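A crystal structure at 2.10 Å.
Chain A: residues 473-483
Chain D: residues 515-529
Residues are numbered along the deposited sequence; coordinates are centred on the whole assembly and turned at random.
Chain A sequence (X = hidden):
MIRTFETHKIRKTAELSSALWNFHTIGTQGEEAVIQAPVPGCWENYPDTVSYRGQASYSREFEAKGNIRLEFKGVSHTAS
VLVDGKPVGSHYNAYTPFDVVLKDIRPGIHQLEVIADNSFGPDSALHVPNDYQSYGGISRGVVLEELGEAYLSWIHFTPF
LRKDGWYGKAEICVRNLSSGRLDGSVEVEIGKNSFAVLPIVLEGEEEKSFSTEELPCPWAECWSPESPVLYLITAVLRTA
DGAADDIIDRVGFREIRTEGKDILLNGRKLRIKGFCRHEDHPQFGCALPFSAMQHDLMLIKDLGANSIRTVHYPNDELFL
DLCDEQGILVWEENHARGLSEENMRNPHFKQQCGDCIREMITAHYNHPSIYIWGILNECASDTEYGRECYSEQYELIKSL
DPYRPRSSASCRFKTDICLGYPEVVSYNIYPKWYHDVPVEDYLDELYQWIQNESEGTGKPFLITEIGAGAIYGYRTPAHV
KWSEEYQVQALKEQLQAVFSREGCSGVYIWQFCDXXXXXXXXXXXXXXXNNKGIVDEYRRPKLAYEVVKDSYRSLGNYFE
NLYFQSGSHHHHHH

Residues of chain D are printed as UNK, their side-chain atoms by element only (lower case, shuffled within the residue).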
ATOM      1  N   GLY A 473      -0.507   4.568  -5.246  1.00 21.43           N
ATOM      2  CA  GLY A 473      -1.164   4.312  -4.000  1.00 20.08           C
ATOM      3  C   GLY A 473      -1.209   5.502  -3.049  1.00 23.17           C
ATOM      4  O   GLY A 473      -2.021   5.496  -2.126  1.00 18.91           O
ATOM      5  N   TYR A 474      -0.357   6.510  -3.229  1.00 18.53           N
ATOM      6  CA  TYR A 474      -0.441   7.699  -2.391  1.00 18.17           C
ATOM      7  C   TYR A 474      -1.485   8.647  -2.973  1.00 18.26           C
ATOM      8  O   TYR A 474      -1.286   9.217  -4.054  1.00 17.96           O
ATOM      9  CB  TYR A 474       0.901   8.413  -2.259  1.00 20.46           C
ATOM     10  CG  TYR A 474       0.785   9.493  -1.207  1.00 17.79           C
ATOM     11  CD1 TYR A 474       0.443   9.149   0.087  1.00 18.67           C
ATOM     12  CD2 TYR A 474       0.962  10.845  -1.514  1.00 18.04           C
ATOM     13  CE1 TYR A 474       0.304  10.092   1.059  1.00 21.90           C
ATOM     14  CE2 TYR A 474       0.811  11.814  -0.540  1.00 20.32           C
ATOM     15  CZ  TYR A 474       0.498  11.425   0.753  1.00 20.63           C
ATOM     16  OH  TYR A 474       0.335  12.344   1.758  1.00 25.36           O
ATOM     17  N   ARG A 475      -2.591   8.826  -2.251  1.00 17.54           N
ATOM     18  CA  ARG A 475      -3.703   9.654  -2.699  1.00 20.97           C
ATOM     19  C   ARG A 475      -4.175  10.528  -1.548  1.00 23.69           C
ATOM     20  O   ARG A 475      -4.231  10.067  -0.405  1.00 20.69           O
ATOM     21  CB  ARG A 475      -4.859   8.782  -3.206  1.00 18.15           C
ATOM     22  CG  ARG A 475      -4.471   7.918  -4.411  1.00 19.57           C
ATOM     23  CD  ARG A 475      -5.076   6.523  -4.282  1.00 21.70           C
ATOM     24  NE  ARG A 475      -6.524   6.557  -4.173  1.00 20.14           N
ATOM     25  CZ  ARG A 475      -7.269   5.497  -3.885  1.00 22.39           C
ATOM     26  NH1 ARG A 475      -6.683   4.327  -3.651  1.00 17.22           N
ATOM     27  NH2 ARG A 475      -8.594   5.615  -3.824  1.00 17.75           N
ATOM     28  N   THR A 476      -4.518  11.787  -1.855  1.00 20.71           N
ATOM     29  CA  THR A 476      -4.830  12.803  -0.821  1.00 24.65           C
ATOM     30  C   THR A 476      -5.894  13.733  -1.367  1.00 23.11           C
ATOM     31  O   THR A 476      -5.696  14.275  -2.466  1.00 20.93           O
ATOM     32  CB  THR A 476      -3.638  13.693  -0.433  1.00 28.56           C
ATOM     33  OG1 THR A 476      -2.405  12.964  -0.416  1.00 27.11           O
ATOM     34  CG2 THR A 476      -3.907  14.342   0.903  1.00 28.27           C
ATOM     35  N   PRO A 477      -6.943  14.032  -0.594  1.00 25.35           N
ATOM     36  CA  PRO A 477      -7.791  15.187  -0.932  1.00 21.62           C
ATOM     37  C   PRO A 477      -7.003  16.472  -1.165  1.00 23.29           C
ATOM     38  O   PRO A 477      -7.463  17.344  -1.906  1.00 22.52           O
ATOM     39  CB  PRO A 477      -8.715  15.314   0.291  1.00 25.18           C
ATOM     40  CG  PRO A 477      -8.779  13.944   0.869  1.00 26.18           C
ATOM     41  CD  PRO A 477      -7.402  13.346   0.628  1.00 24.96           C
ATOM     42  N   ALA A 478      -5.830  16.632  -0.550  1.00 21.44           N
ATOM     43  CA  ALA A 478      -5.081  17.868  -0.766  1.00 25.70           C
ATOM     44  C   ALA A 478      -4.388  17.924  -2.129  1.00 24.71           C
ATOM     45  O   ALA A 478      -3.892  18.991  -2.511  1.00 26.46           O
ATOM     46  CB  ALA A 478      -4.059  18.066   0.357  1.00 20.23           C
ATOM     47  N   HIS A 479      -4.338  16.813  -2.866  1.00 21.09           N
ATOM     48  CA  HIS A 479      -3.668  16.773  -4.165  1.00 20.73           C
ATOM     49  C   HIS A 479      -2.241  17.318  -4.086  1.00 21.12           C
ATOM     50  O   HIS A 479      -1.792  18.034  -4.979  1.00 19.45           O
ATOM     51  CB  HIS A 479      -4.464  17.548  -5.220  1.00 24.19           C
ATOM     52  CG  HIS A 479      -5.849  17.023  -5.459  1.00 28.44           C
ATOM     53  ND1 HIS A 479      -6.635  17.463  -6.504  1.00 36.22           N
ATOM     54  CD2 HIS A 479      -6.584  16.092  -4.804  1.00 26.35           C
ATOM     55  CE1 HIS A 479      -7.795  16.830  -6.479  1.00 37.73           C
ATOM     56  NE2 HIS A 479      -7.789  15.993  -5.457  1.00 35.44           N
ATOM     57  N   VAL A 480      -1.524  16.995  -3.001  1.00 16.55           N
ATOM     58  CA  VAL A 480      -0.118  17.399  -2.906  1.00 19.60           C
ATOM     59  C   VAL A 480       0.718  16.705  -4.004  1.00 18.03           C
ATOM     60  O   VAL A 480       0.349  15.651  -4.540  1.00 17.51           O
ATOM     61  CB  VAL A 480       0.444  17.088  -1.510  1.00 18.45           C
ATOM     62  CG1 VAL A 480      -0.466  17.669  -0.432  1.00 17.63           C
ATOM     63  CG2 VAL A 480       0.595  15.580  -1.324  1.00 16.40           C
ATOM     64  N   LYS A 481       1.854  17.312  -4.336  1.00 14.59           N
ATOM     65  CA  LYS A 481       2.792  16.652  -5.228  1.00 18.66           C
ATOM     66  C   LYS A 481       3.208  15.309  -4.640  1.00 18.63           C
ATOM     67  O   LYS A 481       3.322  15.150  -3.418  1.00 17.29           O
ATOM     68  CB  LYS A 481       4.018  17.540  -5.501  1.00 17.75           C
ATOM     69  CG  LYS A 481       3.709  18.664  -6.490  1.00 17.40           C
ATOM     70  CD  LYS A 481       4.874  19.630  -6.725  1.00 18.40           C
ATOM     71  CE  LYS A 481       4.437  20.722  -7.722  1.00 20.14           C
ATOM     72  NZ  LYS A 481       5.510  21.693  -8.003  1.00 24.38           N
ATOM     73  N   TRP A 482       3.392  14.341  -5.541  1.00 16.56           N
ATOM     74  CA  TRP A 482       3.622  12.905  -5.362  1.00 16.03           C
ATOM     75  C   TRP A 482       2.319  12.113  -5.235  1.00 15.92           C
ATOM     76  O   TRP A 482       2.355  10.892  -5.343  1.00 15.56           O
ATOM     77  CB  TRP A 482       4.547  12.566  -4.174  1.00 16.77           C
ATOM     78  CG  TRP A 482       5.953  13.175  -4.307  1.00 14.86           C
ATOM     79  CD1 TRP A 482       6.498  14.177  -3.542  1.00 16.24           C
ATOM     80  CD2 TRP A 482       6.968  12.804  -5.258  1.00 16.74           C
ATOM     81  NE1 TRP A 482       7.791  14.455  -3.963  1.00 17.63           N
ATOM     82  CE2 TRP A 482       8.099  13.622  -5.011  1.00 16.55           C
ATOM     83  CE3 TRP A 482       7.028  11.869  -6.304  1.00 16.29           C
ATOM     84  CZ2 TRP A 482       9.268  13.526  -5.770  1.00 20.01           C
ATOM     85  CZ3 TRP A 482       8.196  11.772  -7.044  1.00 16.42           C
ATOM     86  CH2 TRP A 482       9.294  12.601  -6.785  1.00 15.57           C
ATOM     87  N   SER A 483       1.168  12.767  -5.003  1.00 16.61           N
ATOM     88  CA  SER A 483      -0.105  12.061  -5.044  1.00 15.07           C
ATOM     89  C   SER A 483      -0.529  11.789  -6.486  1.00 16.20           C
ATOM     90  O   SER A 483      -0.186  12.528  -7.413  1.00 15.75           O
ATOM     91  CB  SER A 483      -1.218  12.852  -4.333  1.00 18.76           C
ATOM     92  OG  SER A 483      -1.616  14.007  -5.069  1.00 15.94           O
TER
ATOM     93  N   UNK D 515       5.461  13.543   9.050  1.00 13.62           N
ATOM     94  CA  UNK D 515       4.870  14.866   9.253  1.00 18.10           C
ATOM     95  C   UNK D 515       4.648  15.533   7.898  1.00 20.51           C
ATOM     96  O   UNK D 515       5.569  15.575   7.077  1.00 17.39           O
ATOM     97  c   UNK D 515       5.791  15.750  10.121  1.00 19.05           C
ATOM     98  c   UNK D 515       5.305  17.215  10.151  1.00 17.19           C
ATOM     99  c   UNK D 515       5.928  15.149  11.522  1.00 15.31           C
ATOM    100  N   UNK D 516       3.457  16.107   7.688  1.00 16.44           N
ATOM    101  CA  UNK D 516       3.198  16.895   6.482  1.00 16.61           C
ATOM    102  C   UNK D 516       4.146  18.095   6.413  1.00 20.32           C
ATOM    103  O   UNK D 516       4.428  18.734   7.431  1.00 19.69           O
ATOM    104  c   UNK D 516       1.727  17.353   6.481  1.00 17.81           C
ATOM    105  n   UNK D 516       1.375  15.372   2.350  1.00 15.98           N
ATOM    106  c   UNK D 516       0.283  15.648   3.064  1.00 21.63           C
ATOM    107  n   UNK D 516      -0.771  14.835   3.000  1.00 21.09           N
ATOM    108  n   UNK D 516       0.257  16.703   3.877  1.00 17.22           N
ATOM    109  c   UNK D 516       1.311  18.345   5.385  1.00 18.41           C
ATOM    110  c   UNK D 516       1.333  17.683   4.020  1.00 16.72           C
ATOM    111  N   UNK D 517       4.656  18.397   5.207  1.00 20.10           N
ATOM    112  CA  UNK D 517       5.513  19.571   5.001  1.00 16.36           C
ATOM    113  C   UNK D 517       4.944  20.513   3.934  1.00 21.00           C
ATOM    114  O   UNK D 517       3.902  20.239   3.330  1.00 17.23           O
ATOM    115  c   UNK D 517       6.940  19.141   4.615  1.00 17.71           C
ATOM    116  c   UNK D 517       6.929  18.449   3.252  1.00 16.88           C
ATOM    117  c   UNK D 517       7.524  18.232   5.680  1.00 19.94           C
ATOM    118  N   UNK D 518       5.635  21.627   3.680  1.00 20.90           N
ATOM    119  CA  UNK D 518       5.159  22.597   2.701  1.00 22.03           C
ATOM    120  C   UNK D 518       5.433  22.116   1.284  1.00 22.15           C
ATOM    121  O   UNK D 518       6.380  21.357   1.026  1.00 19.42           O
ATOM    122  c   UNK D 518       5.813  23.967   2.914  1.00 20.10           C
ATOM    123  s   UNK D 518       5.314  24.799   4.475  1.00 28.04           S
ATOM    124  N   UNK D 519       4.596  22.581   0.352  1.00 22.59           N
ATOM    125  CA  UNK D 519       4.710  22.113  -1.032  1.00 19.68           C
ATOM    126  C   UNK D 519       6.060  22.464  -1.632  1.00 21.54           C
ATOM    127  O   UNK D 519       6.563  21.722  -2.488  1.00 25.38           O
ATOM    128  o   UNK D 519       1.289  23.196  -1.541  1.00 41.21           O
ATOM    129  o   UNK D 519       1.938  21.169  -0.925  1.00 29.35           O
ATOM    130  c   UNK D 519       2.179  22.317  -1.415  1.00 36.21           C
ATOM    131  c   UNK D 519       3.597  22.694  -1.905  1.00 25.04           C
ATOM    132  N   UNK D 520       6.678  23.572  -1.201  1.00 18.32           N
ATOM    133  CA  UNK D 520       7.978  23.930  -1.782  1.00 24.86           C
ATOM    134  C   UNK D 520       9.083  22.919  -1.462  1.00 23.36           C
ATOM    135  O   UNK D 520      10.134  22.954  -2.115  1.00 25.58           O
ATOM    136  o   UNK D 520       8.683  25.303   0.073  1.00 23.84           O
ATOM    137  c   UNK D 520       8.425  25.322  -1.316  1.00 19.92           C
ATOM    138  N   UNK D 521       8.886  22.031  -0.483  1.00 19.37           N
ATOM    139  CA  UNK D 521       9.883  21.014  -0.156  1.00 21.00           C
ATOM    140  C   UNK D 521       9.684  19.693  -0.899  1.00 23.53           C
ATOM    141  O   UNK D 521      10.453  18.749  -0.667  1.00 22.62           O
ATOM    142  c   UNK D 521      10.656  21.820   2.114  1.00 23.49           C
ATOM    143  c   UNK D 521      10.335  23.138   2.212  1.00 18.99           C
ATOM    144  n   UNK D 521      11.282  23.798   2.953  1.00 20.50           N
ATOM    145  c   UNK D 521      13.873  20.745   3.851  1.00 25.51           C
ATOM    146  c   UNK D 521       9.893  20.753   1.356  1.00 19.03           C
ATOM    147  c   UNK D 521      12.721  20.551   3.094  1.00 25.45           C
ATOM    148  c   UNK D 521      11.883  21.648   2.845  1.00 19.67           C
ATOM    149  c   UNK D 521      12.244  22.902   3.349  1.00 21.51           C
ATOM    150  c   UNK D 521      14.197  22.006   4.347  1.00 25.12           C
ATOM    151  c   UNK D 521      13.395  23.098   4.107  1.00 26.86           C
ATOM    152  N   UNK D 522       8.699  19.614  -1.801  1.00 21.67           N
ATOM    153  CA  UNK D 522       8.307  18.335  -2.382  1.00 19.74           C
ATOM    154  C   UNK D 522       9.504  17.580  -2.973  1.00 17.41           C
ATOM    155  O   UNK D 522       9.547  16.350  -2.916  1.00 21.45           O
ATOM    156  c   UNK D 522       8.949  19.826  -7.197  1.00 19.89           C
ATOM    157  c   UNK D 522       7.785  19.017  -4.778  1.00 19.67           C
ATOM    158  c   UNK D 522       8.094  18.087  -5.781  1.00 19.40           C
ATOM    159  c   UNK D 522       8.659  18.492  -6.988  1.00 18.88           C
ATOM    160  c   UNK D 522       8.654  20.764  -6.202  1.00 23.43           C
ATOM    161  c   UNK D 522       7.218  18.568  -3.459  1.00 17.57           C
ATOM    162  c   UNK D 522       8.084  20.354  -4.999  1.00 21.72           C
ATOM    163  N   UNK D 523      10.490  18.291  -3.532  1.00 20.87           N
ATOM    164  CA  UNK D 523      11.533  17.619  -4.302  1.00 16.41           C
ATOM    165  C   UNK D 523      12.346  16.615  -3.504  1.00 22.41           C
ATOM    166  O   UNK D 523      12.820  15.613  -4.052  1.00 23.64           O
ATOM    167  N   UNK D 524      12.509  16.861  -2.203  1.00 20.81           N
ATOM    168  CA  UNK D 524      13.309  16.034  -1.311  1.00 21.57           C
ATOM    169  C   UNK D 524      12.457  15.400  -0.225  1.00 20.51           C
ATOM    170  O   UNK D 524      13.001  14.907   0.772  1.00 23.17           O
ATOM    171  o   UNK D 524      13.832  17.871   0.164  1.00 24.98           O
ATOM    172  c   UNK D 524      14.416  16.868  -0.659  1.00 22.17           C
ATOM    173  N   UNK D 525      11.137  15.416  -0.388  1.00 18.27           N
ATOM    174  CA  UNK D 525      10.204  14.969   0.642  1.00 15.77           C
ATOM    175  C   UNK D 525       9.117  14.140  -0.044  1.00 19.39           C
ATOM    176  O   UNK D 525       8.073  14.672  -0.451  1.00 18.89           O
ATOM    177  c   UNK D 525      10.604  16.960   2.261  1.00 16.88           C
ATOM    178  n   UNK D 525      14.092  17.277   5.169  1.00 21.03           N
ATOM    179  c   UNK D 525       9.611  16.163   1.402  1.00 17.57           C
ATOM    180  n   UNK D 525      11.985  16.775   4.363  1.00 16.50           N
ATOM    181  c   UNK D 525      11.040  16.116   3.460  1.00 18.87           C
ATOM    182  c   UNK D 525      13.309  16.670   4.280  1.00 20.38           C
ATOM    183  n   UNK D 525      13.854  15.963   3.310  1.00 18.53           N
ATOM    184  N   UNK D 526       9.340  12.839  -0.217  1.00 19.70           N
ATOM    185  CA  UNK D 526       8.317  11.987  -0.855  1.00 17.35           C
ATOM    186  C   UNK D 526       6.966  12.159  -0.184  1.00 18.75           C
ATOM    187  O   UNK D 526       6.877  12.281   1.039  1.00 16.12           O
ATOM    188  c   UNK D 526      10.357  10.738  -0.605  1.00 18.91           C
ATOM    189  c   UNK D 526      10.604  12.121   0.025  1.00 18.09           C
ATOM    190  c   UNK D 526       8.854  10.566  -0.650  1.00 16.08           C
ATOM    191  N   UNK D 527       5.908  12.162  -1.002  1.00 18.84           N
ATOM    192  CA  UNK D 527       4.526  12.333  -0.543  1.00 16.39           C
ATOM    193  C   UNK D 527       4.286  13.709   0.075  1.00 18.97           C
ATOM    194  O   UNK D 527       3.289  13.896   0.776  1.00 18.55           O
ATOM    195  n   UNK D 527       2.539   8.680   3.348  1.00 19.53           N
ATOM    196  n   UNK D 527       4.601   8.986   2.385  1.00 18.04           N
ATOM    197  n   UNK D 527       4.360   9.232   4.658  1.00 16.88           N
ATOM    198  c   UNK D 527       3.834   8.971   3.465  1.00 20.50           C
ATOM    199  c   UNK D 527       4.132  11.235   0.459  1.00 19.27           C
ATOM    200  c   UNK D 527       4.112   8.747   1.031  1.00 16.20           C
ATOM    201  c   UNK D 527       4.635   9.819   0.070  1.00 17.66           C
ATOM    202  N   UNK D 528       5.180  14.677  -0.175  1.00 17.69           N
ATOM    203  CA  UNK D 528       5.175  15.967   0.524  1.00 18.38           C
ATOM    204  C   UNK D 528       5.040  15.715   2.033  1.00 20.74           C
ATOM    205  O   UNK D 528       4.206  16.302   2.734  1.00 14.99           O
ATOM    206  c   UNK D 528       4.119  18.328   0.600  1.00 16.95           C
ATOM    207  c   UNK D 528       4.069  16.901  -0.019  1.00 20.68           C
ATOM    208  o   UNK D 528       4.233  17.058  -1.435  1.00 18.10           O
ATOM    209  N   UNK D 529       5.827  14.750   2.506  1.00 14.88           N
ATOM    210  CA  UNK D 529       5.905  14.376   3.910  1.00 17.88           C
ATOM    211  C   UNK D 529       7.377  14.349   4.280  1.00 18.42           C
ATOM    212  O   UNK D 529       8.216  14.074   3.434  1.00 18.74           O
ATOM    213  c   UNK D 529       3.814  12.826   3.857  1.00 16.53           C
ATOM    214  s   UNK D 529       2.689  13.729   4.985  1.00 20.53           S
ATOM    215  c   UNK D 529       5.296  12.984   4.184  1.00 16.48           C
ATOM    216  c   UNK D 529       2.858  12.687   6.461  1.00 18.94           C
TER
HETATM  217  O   HOH W   1       2.856  19.427  -2.545  1.00 19.59           O
HETATM  218  O   HOH W   2       6.241  23.363  -5.554  1.00 42.08           O

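Position 515 has three side-chain carbons, one carrying the other two, and lies out of reach of the chain A stretch. It is Val D515.

Position 516 has three carbons, a nitrogen, then a carbon carrying two more nitrogens. A terminal nitrogen lies 3.0 Å from Tyr A474 OH. This is Arg D516, and NH2 donates that hydrogen bond. Val A480 CG1 lies over one face of the guanidinium.

Position 517 again has one carbon carrying two, without contact to this stretch: Val D517. Position 518 has one carbon and one sulfur, also without contact to it: Cys D518.

Position 519 has two carbons, the second carrying two oxygens. One oxygen is 4.3 Å from Val A480 CG1. It is Asp D519. Water 1 joins its OD1 to Lys A481 N.

Position 520 has one carbon and one oxygen, and CA-to-CB points away: Ser D520. Position 521 has one carbon, then fused five- and six-membered rings with eight carbons and one nitrogen. They stay clear of this stretch. It is Trp D521.

Position 522 has one carbon and a ring of six carbons. Lys A481 CD sits over the ring face. The residue is Phe D522. Its backbone O accepts a nearly straight hydrogen bond of 2.8 Å from Trp A482 NE1.

Position 523 has no side-chain atoms: Gly D523. Position 524 matches 520 in atoms and direction: Ser D524.

Position 525 has the same atoms as 516. The end leads away from this stretch. It is Arg D525.

Position 526 has three carbons closing a ring onto the backbone N. Its CA lies over the five-membered ring of Trp A482. It is Pro D526.

Position 527 repeats the atoms of 516. Its CB lies 3.6 Å from the ring centroid of Tyr A474, over the face. It is Arg D527.

Position 528 has one carbon carrying an oxygen and a carbon. The oxygen lies 2.9 Å from Lys A481 O. It is Thr D528, and OG1 donates that hydrogen bond.

Position 529 has two carbons, a sulfur and a carbon, unbranched. Its nearest side-chain carbon is 4.1 Å from Tyr A474 OH. It is Met D529.

Trp A482 packs against Pro D526 while its NE1 bonds to the backbone. Lys A481 NZ adds a cation-pi contact, 4.2 Å from the Phe D522 ring centroid. Tyr A474 packs its face on Arg D527 and offers its hydroxyl to Arg D516. Water 1 also donates to Thr D528 OG1, extending the polar network between the chains.

Chain D, residues 515-529: VRVCDSWFGSRPRTM
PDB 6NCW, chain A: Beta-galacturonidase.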